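Local coordinates for protein 3-dehydroshikimate dehydratase (Pseudomonas putida, PDB 5HMQ) that converts 3-dehydroshikimate to protocatechuate and water with the help of a divalent metal ion, working as a homodimer of two-domain chains, at residues A304-E307 with A308-A311; L460-K463 with S464-F468; L488-Q491 with C492-R496. All blocks are in the same frame, centred on the assembly; numbering follows the deposited sequence.

Contact 1. Residues A304-E307 with A308-A311; sequences AVDE and AVGA
The carbonyl oxygen of D306 accepts from the amide of G310, D306 O to G310 N 2.7 Å, and E307 O from that of A311 one residue on. These bonds open the first turn of helix 307-319, two residues after strand 295-304 ends. D306 is the N-cap. A chi1 of 63° folds its carboxylate back over the start of the helix. There OD1 is met by V309 N at 2.8 Å, nearly along the C-O axis and with an N-H...O angle of 157°. The negative charge lies at the positive end of the helix dipole, which would probably stabilise it. The same OD1 lies 3.2 Å from V309 CG2, so the valine methyl flanks the capping bond. This strand-to-helix step lies in the first vicinal-oxygen-chelate unit of the dioxygenase-like domain, away from the metal sites. V305, still in the extended chain, lays CG2 against the backbone of G310, 3.6 Å from its CA; G310 has no side chain, which lets the valine methyl come close. F357 of helix 352-360 packs against the D306 side chain, while V309 reaches across to P362, F594 and E595.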
loop_
_atom_site.group_PDB
_atom_site.type_symbol
_atom_site.label_atom_id
_atom_site.label_comp_id
_atom_site.label_asym_id
_atom_site.label_seq_id
_atom_site.Cartn_x
_atom_site.Cartn_y
_atom_site.Cartn_z
ATOM N N ALA C 304 -12.538 -13.658 17.404
ATOM C CA ALA C 304 -13.364 -14.318 16.405
ATOM C C ALA C 304 -12.764 -15.686 16.112
ATOM O O ALA C 304 -11.619 -15.781 15.657
ATOM C CB ALA C 304 -13.454 -13.484 15.127
ATOM N N VAL C 305 -13.537 -16.739 16.373
ATOM C CA VAL C 305 -13.075 -18.117 16.259
ATOM C C VAL C 305 -14.251 -18.988 15.835
ATOM O O VAL C 305 -15.409 -18.569 15.873
ATOM C CB VAL C 305 -12.487 -18.649 17.588
ATOM C CG1 VAL C 305 -11.143 -18.007 17.897
ATOM C CG2 VAL C 305 -13.469 -18.411 18.729
ATOM N N ASP C 306 -13.946 -20.218 15.433
ATOM C CA ASP C 306 -14.946 -21.264 15.312
ATOM C C ASP C 306 -14.837 -22.179 16.532
ATOM O O ASP C 306 -14.055 -21.926 17.452
ATOM C CB ASP C 306 -14.794 -22.015 13.982
ATOM C CG ASP C 306 -13.466 -22.750 13.849
ATOM O OD1 ASP C 306 -12.696 -22.820 14.828
ATOM O OD2 ASP C 306 -13.191 -23.258 12.739
ATOM N N GLU C 307 -15.632 -23.248 16.547
ATOM C CA GLU C 307 -15.676 -24.086 17.741
ATOM C C GLU C 307 -14.373 -24.854 17.934
ATOM O O GLU C 307 -13.930 -25.056 19.069
ATOM C CB GLU C 307 -16.859 -25.049 17.667
ATOM C CG GLU C 307 -17.626 -25.182 18.977
ATOM C CD GLU C 307 -18.496 -23.969 19.272
ATOM O OE1 GLU C 307 -18.468 -23.478 20.421
ATOM O OE2 GLU C 307 -19.200 -23.510 18.349
ATOM N N ALA C 308 -13.727 -25.265 16.842
ATOM C CA ALA C 308 -12.485 -26.024 16.950
ATOM C C ALA C 308 -11.348 -25.143 17.449
ATOM O O ALA C 308 -10.708 -25.448 18.462
ATOM C CB ALA C 308 -12.134 -26.655 15.601
ATOM N N VAL C 309 -11.073 -24.043 16.742
ATOM C CA VAL C 309 -9.990 -23.157 17.156
ATOM C C VAL C 309 -10.346 -22.436 18.449
ATOM O O VAL C 309 -9.467 -22.154 19.272
ATOM C CB VAL C 309 -9.648 -22.161 16.030
ATOM C CG1 VAL C 309 -8.368 -21.408 16.355
ATOM C CG2 VAL C 309 -9.515 -22.886 14.700
ATOM N N GLY C 310 -11.632 -22.143 18.664
ATOM C CA GLY C 310 -12.028 -21.468 19.889
ATOM C C GLY C 310 -11.780 -22.314 21.122
ATOM O O GLY C 310 -11.373 -21.801 22.167
ATOM N N ALA C 311 -12.026 -23.620 21.017
ATOM C CA ALA C 311 -11.704 -24.518 22.118
ATOM C C ALA C 311 -10.197 -24.595 22.318
ATOM O O ALA C 311 -9.714 -24.654 23.455
ATOM C CB ALA C 311 -12.290 -25.904 21.862
#

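Contact 2. Residues L460-K463 with S464-F468; sequences LFYK and SLFDF
Four rings, F461, Y462, F466 and F468, gather where helix 455-465 runs out into the turn leading to strand 469-474, forming an aromatic cluster in the second vicinal-oxygen-chelate unit. F461 and F466 make an offset edge-to-face pair, with centroids 5.9 Å apart and planes at 62°. The edge of F466 is turned to the face of F461, and F466 CE2 lies 3.9 Å from F461 CE2. F461 has CG anti to its amide nitrogen (chi1 170°), which stands the ring out from the helix, where CE1 also meets L465 CD2, at 3.7 Å. Y462 and F468 point the same way, side by side; their planes are roughly parallel, but the rings are displaced so that little of one lies over the other. Y462 CD1 lies over one face of F468, toward its rim, with F468 CE2 3.7 Å away. Between these pairs, Y462 approaches F466 obliquely. L411 of strand 410-414 packs against F461, Y462 and F466, and L488 of strand 484-489 against Y462 and F468.

On the backbone, Y462 O accepts from F468 N (3.2 Å, N-H...O angle 168°) and more weakly from F466 N, which ties the exit turn back to the last helical turn. Toward the polar edge, K463 runs out extended beyond CG, and its NZ bonds to the carbonyl of G216 in the isomerase-like domain. S464 faces R261 and Y265 of helix 252-276. Its hydroxyl folds back on the helix, and L460 O is gripped twice, from opposite faces of its carbonyl plane, by S464 N at 3.0 Å and S464 OG at 2.7 Å.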
loop_
_atom_site.group_PDB
_atom_site.type_symbol
_atom_site.label_atom_id
_atom_site.label_comp_id
_atom_site.label_asym_id
_atom_site.label_seq_id
_atom_site.Cartn_x
_atom_site.Cartn_y
_atom_site.Cartn_z
ATOM N N LEU C 460 -2.952 8.414 13.322
ATOM C CA LEU C 460 -3.848 9.565 13.381
ATOM C C LEU C 460 -5.214 9.171 13.930
ATOM O O LEU C 460 -5.855 9.954 14.640
ATOM C CB LEU C 460 -3.981 10.196 11.996
ATOM C CG LEU C 460 -4.971 11.350 11.865
ATOM C CD1 LEU C 460 -4.645 12.450 12.859
ATOM C CD2 LEU C 460 -4.948 11.892 10.450
ATOM N N PHE C 461 -5.675 7.962 13.606
ATOM C CA PHE C 461 -6.961 7.488 14.111
ATOM C C PHE C 461 -6.990 7.501 15.634
ATOM O O PHE C 461 -7.931 8.021 16.246
ATOM C CB PHE C 461 -7.233 6.081 13.565
ATOM C CG PHE C 461 -8.413 5.388 14.193
ATOM C CD1 PHE C 461 -9.695 5.596 13.711
ATOM C CD2 PHE C 461 -8.233 4.503 15.247
ATOM C CE1 PHE C 461 -10.777 4.953 14.281
ATOM C CE2 PHE C 461 -9.311 3.856 15.821
ATOM C CZ PHE C 461 -10.585 4.081 15.337
ATOM N N TYR C 462 -5.953 6.947 16.268
ATOM C CA TYR C 462 -5.929 6.866 17.723
ATOM C C TYR C 462 -5.566 8.202 18.363
ATOM O O TYR C 462 -6.082 8.536 19.435
ATOM C CB TYR C 462 -4.967 5.766 18.173
ATOM C CG TYR C 462 -5.632 4.413 18.298
ATOM C CD1 TYR C 462 -6.484 4.133 19.361
ATOM C CD2 TYR C 462 -5.415 3.417 17.353
ATOM C CE1 TYR C 462 -7.099 2.900 19.481
ATOM C CE2 TYR C 462 -6.028 2.179 17.465
ATOM C CZ TYR C 462 -6.867 1.927 18.533
ATOM O OH TYR C 462 -7.479 0.699 18.655
ATOM N N LYS C 463 -4.678 8.975 17.732
ATOM C CA LYS C 463 -4.318 10.276 18.290
ATOM C C LYS C 463 -5.510 11.226 18.318
ATOM O O LYS C 463 -5.689 11.976 19.283
ATOM C CB LYS C 463 -3.169 10.905 17.503
ATOM C CG LYS C 463 -1.786 10.435 17.906
ATOM C CD LYS C 463 -0.722 11.278 17.219
ATOM C CE LYS C 463 0.655 11.043 17.816
ATOM N NZ LYS C 463 1.694 11.864 17.134
ATOM N N SER C 464 -6.330 11.223 17.267
ATOM C CA SER C 464 -7.404 12.206 17.185
ATOM C C SER C 464 -8.682 11.733 17.874
ATOM O O SER C 464 -9.207 12.428 18.748
ATOM C CB SER C 464 -7.684 12.565 15.719
ATOM O OG SER C 464 -8.138 11.445 14.980
ATOM N N LEU C 465 -9.187 10.553 17.505
ATOM C CA LEU C 465 -10.461 10.099 18.052
ATOM C C LEU C 465 -10.382 9.827 19.548
ATOM O O LEU C 465 -11.362 10.050 20.267
ATOM C CB LEU C 465 -10.944 8.845 17.320
ATOM C CG LEU C 465 -11.757 9.055 16.039
ATOM C CD1 LEU C 465 -10.854 9.442 14.877
ATOM C CD2 LEU C 465 -12.578 7.816 15.701
ATOM N N PHE C 466 -9.244 9.335 20.036
ATOM C CA PHE C 466 -9.127 8.904 21.423
ATOM C C PHE C 466 -8.045 9.650 22.195
ATOM O O PHE C 466 -7.775 9.303 23.352
ATOM C CB PHE C 466 -8.881 7.394 21.471
ATOM C CG PHE C 466 -9.998 6.593 20.873
ATOM C CD1 PHE C 466 -11.147 6.336 21.602
ATOM C CD2 PHE C 466 -9.913 6.123 19.575
ATOM C CE1 PHE C 466 -12.183 5.609 21.052
ATOM C CE2 PHE C 466 -10.946 5.397 19.018
ATOM C CZ PHE C 466 -12.084 5.139 19.757
ATOM N N ASP C 467 -7.424 10.663 21.588
ATOM C CA ASP C 467 -6.435 11.516 22.254
ATOM C C ASP C 467 -5.287 10.695 22.841
ATOM O O ASP C 467 -4.822 10.949 23.954
ATOM C CB ASP C 467 -7.092 12.389 23.328
ATOM C CG ASP C 467 -6.231 13.576 23.724
ATOM O OD1 ASP C 467 -5.370 13.980 22.916
ATOM O OD2 ASP C 467 -6.420 14.106 24.839
ATOM N N PHE C 468 -4.829 9.697 22.091
ATOM C CA PHE C 468 -3.609 8.996 22.457
ATOM C C PHE C 468 -2.387 9.857 22.147
ATOM O O PHE C 468 -2.445 10.804 21.358
ATOM C CB PHE C 468 -3.512 7.658 21.721
ATOM C CG PHE C 468 -4.361 6.565 22.318
ATOM C CD1 PHE C 468 -5.458 6.865 23.109
ATOM C CD2 PHE C 468 -4.053 5.236 22.086
ATOM C CE1 PHE C 468 -6.234 5.860 23.656
ATOM C CE2 PHE C 468 -4.824 4.224 22.631
ATOM C CZ PHE C 468 -5.916 4.538 23.417
#

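Contact 3. Residues L488-Q491 with C492-R496; sequences LRSQ and CGTLR
A tight hairpin connection joins S490 to L495 where strand 484-489 reverses toward strand 496-501 in the second vicinal-oxygen-chelate unit. S490 N donates to L495 O almost straight (2.8 Å, 168°), and R489 faces R496 as an antiparallel non-hydrogen-bonded pair. The loop begins with a type I turn from S490 to G493, closed by G493 N on S490 O. The serine hydroxyl turns into the bend: a chi1 of 60° points OG at the returning chain, where it accepts from L495 N at 2.9 Å. A water 3.0 Å from S490 OG links it to T494 OG1. R489 stretches alongside the turn from CG to NE and lays its guanidinium flat over the glycine, with G493 CA 3.5 Å above the plane, over its centre. In that same plane NH1 donates to Q491 O (2.6 Å), approaching from above the carbonyl plane. R496 salt-bridges D471, and the nearest atoms of its side chain and that of H445, a magnesium ligand, are about 4 Å apart. The arrangement is that of a β-hairpin whose connecting loop opens with a type I turn, beside the magnesium site of the dioxygenase-like domain.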
loop_
_atom_site.group_PDB
_atom_site.type_symbol
_atom_site.label_atom_id
_atom_site.label_comp_id
_atom_site.label_asym_id
_atom_site.label_seq_id
_atom_site.Cartn_x
_atom_site.Cartn_y
_atom_site.Cartn_z
ATOM N N LEU C 488 1.842 3.828 20.912
ATOM C CA LEU C 488 0.945 4.872 21.381
ATOM C C LEU C 488 0.498 4.563 22.804
ATOM O O LEU C 488 0.712 3.466 23.330
ATOM C CB LEU C 488 -0.264 5.029 20.450
ATOM C CG LEU C 488 0.062 5.416 19.008
ATOM C CD1 LEU C 488 -1.191 5.324 18.141
ATOM C CD2 LEU C 488 0.704 6.810 18.923
ATOM N N ARG C 489 -0.140 5.551 23.426
ATOM C CA ARG C 489 -0.395 5.506 24.858
ATOM C C ARG C 489 -1.536 6.454 25.183
ATOM O O ARG C 489 -1.526 7.605 24.737
ATOM C CB ARG C 489 0.877 5.894 25.625
ATOM C CG ARG C 489 0.770 5.915 27.138
ATOM C CD ARG C 489 1.921 6.729 27.723
ATOM N NE ARG C 489 2.049 6.584 29.172
ATOM C CZ ARG C 489 1.441 7.364 30.062
ATOM N NH1 ARG C 489 0.649 8.346 29.655
ATOM N NH2 ARG C 489 1.621 7.158 31.360
ATOM N N SER C 490 -2.520 5.973 25.940
ATOM C CA SER C 490 -3.527 6.874 26.481
ATOM C C SER C 490 -2.865 7.853 27.448
ATOM O O SER C 490 -1.776 7.606 27.971
ATOM C CB SER C 490 -4.641 6.093 27.178
ATOM O OG SER C 490 -4.134 5.317 28.249
ATOM N N GLN C 491 -3.541 8.980 27.685
ATOM C CA GLN C 491 -2.933 10.057 28.464
ATOM C C GLN C 491 -2.466 9.578 29.834
ATOM O O GLN C 491 -1.372 9.939 30.282
ATOM C CB GLN C 491 -3.909 11.225 28.608
ATOM C CG GLN C 491 -4.296 11.887 27.291
ATOM C CD GLN C 491 -3.110 12.505 26.572
ATOM O OE1 GLN C 491 -2.167 12.983 27.201
ATOM N NE2 GLN C 491 -3.159 12.507 25.244
ATOM N N CYS C 492 -3.267 8.758 30.511
ATOM C CA CYS C 492 -2.915 8.277 31.840
ATOM C C CYS C 492 -2.330 6.870 31.829
ATOM O O CYS C 492 -2.176 6.266 32.896
ATOM C CB CYS C 492 -4.129 8.347 32.766
ATOM S SG CYS C 492 -4.447 10.018 33.395
ATOM N N GLY C 493 -2.000 6.335 30.654
ATOM C CA GLY C 493 -1.212 5.125 30.557
ATOM C C GLY C 493 -1.954 3.820 30.755
ATOM O O GLY C 493 -1.321 2.758 30.685
ATOM N N THR C 494 -3.268 3.849 30.993
ATOM C CA THR C 494 -3.994 2.602 31.205
ATOM C C THR C 494 -4.169 1.817 29.912
ATOM O O THR C 494 -4.488 0.623 29.963
ATOM C CB THR C 494 -5.361 2.871 31.838
ATOM O OG1 THR C 494 -6.196 3.574 30.908
ATOM C CG2 THR C 494 -5.207 3.702 33.106
ATOM N N LEU C 495 -3.967 2.456 28.762
ATOM C CA LEU C 495 -4.006 1.797 27.465
ATOM C C LEU C 495 -2.696 2.062 26.738
ATOM O O LEU C 495 -2.292 3.219 26.583
ATOM C CB LEU C 495 -5.179 2.303 26.621
ATOM C CG LEU C 495 -6.600 2.118 27.151
ATOM C CD1 LEU C 495 -7.573 2.976 26.358
ATOM C CD2 LEU C 495 -7.014 0.656 27.104
ATOM N N ARG C 496 -2.035 0.996 26.293
ATOM C CA ARG C 496 -0.752 1.097 25.606
ATOM C C ARG C 496 -0.803 0.206 24.378
ATOM O O ARG C 496 -1.205 -0.958 24.463
ATOM C CB ARG C 496 0.430 0.705 26.503
ATOM C CG ARG C 496 0.528 1.476 27.808
ATOM C CD ARG C 496 1.836 1.169 28.527
ATOM N NE ARG C 496 3.012 1.692 27.839
ATOM C CZ ARG C 496 4.223 1.760 28.377
ATOM N NH1 ARG C 496 4.417 1.341 29.614
ATOM N NH2 ARG C 496 5.239 2.255 27.682
HETATM O O HOH W 1 -5.493 6.391 30.643
#

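In the fold
Contact 1 starts a helix, contact 2 ends one, and contact 3 closes a hairpin loop; they follow in series along the chain without nesting or crossing. Contact 1 comes first, at the step from strand 295-304 into helix 307-319 in the first vicinal-oxygen-chelate unit; its centre lies about 32 Å from that of contact 2. Contact 2 hands the chain from helix 455-465 to strand 469-474, and contact 3 then reverses it between strands 484-489 and 496-501. These later two touch, their centres about 11 Å apart: Q491 NE2 probably bonds to D467 O, and F468 packs against R489 and L495, fastening the helix end to the hairpin. Y295, on the strand leading to contact 1, meets both.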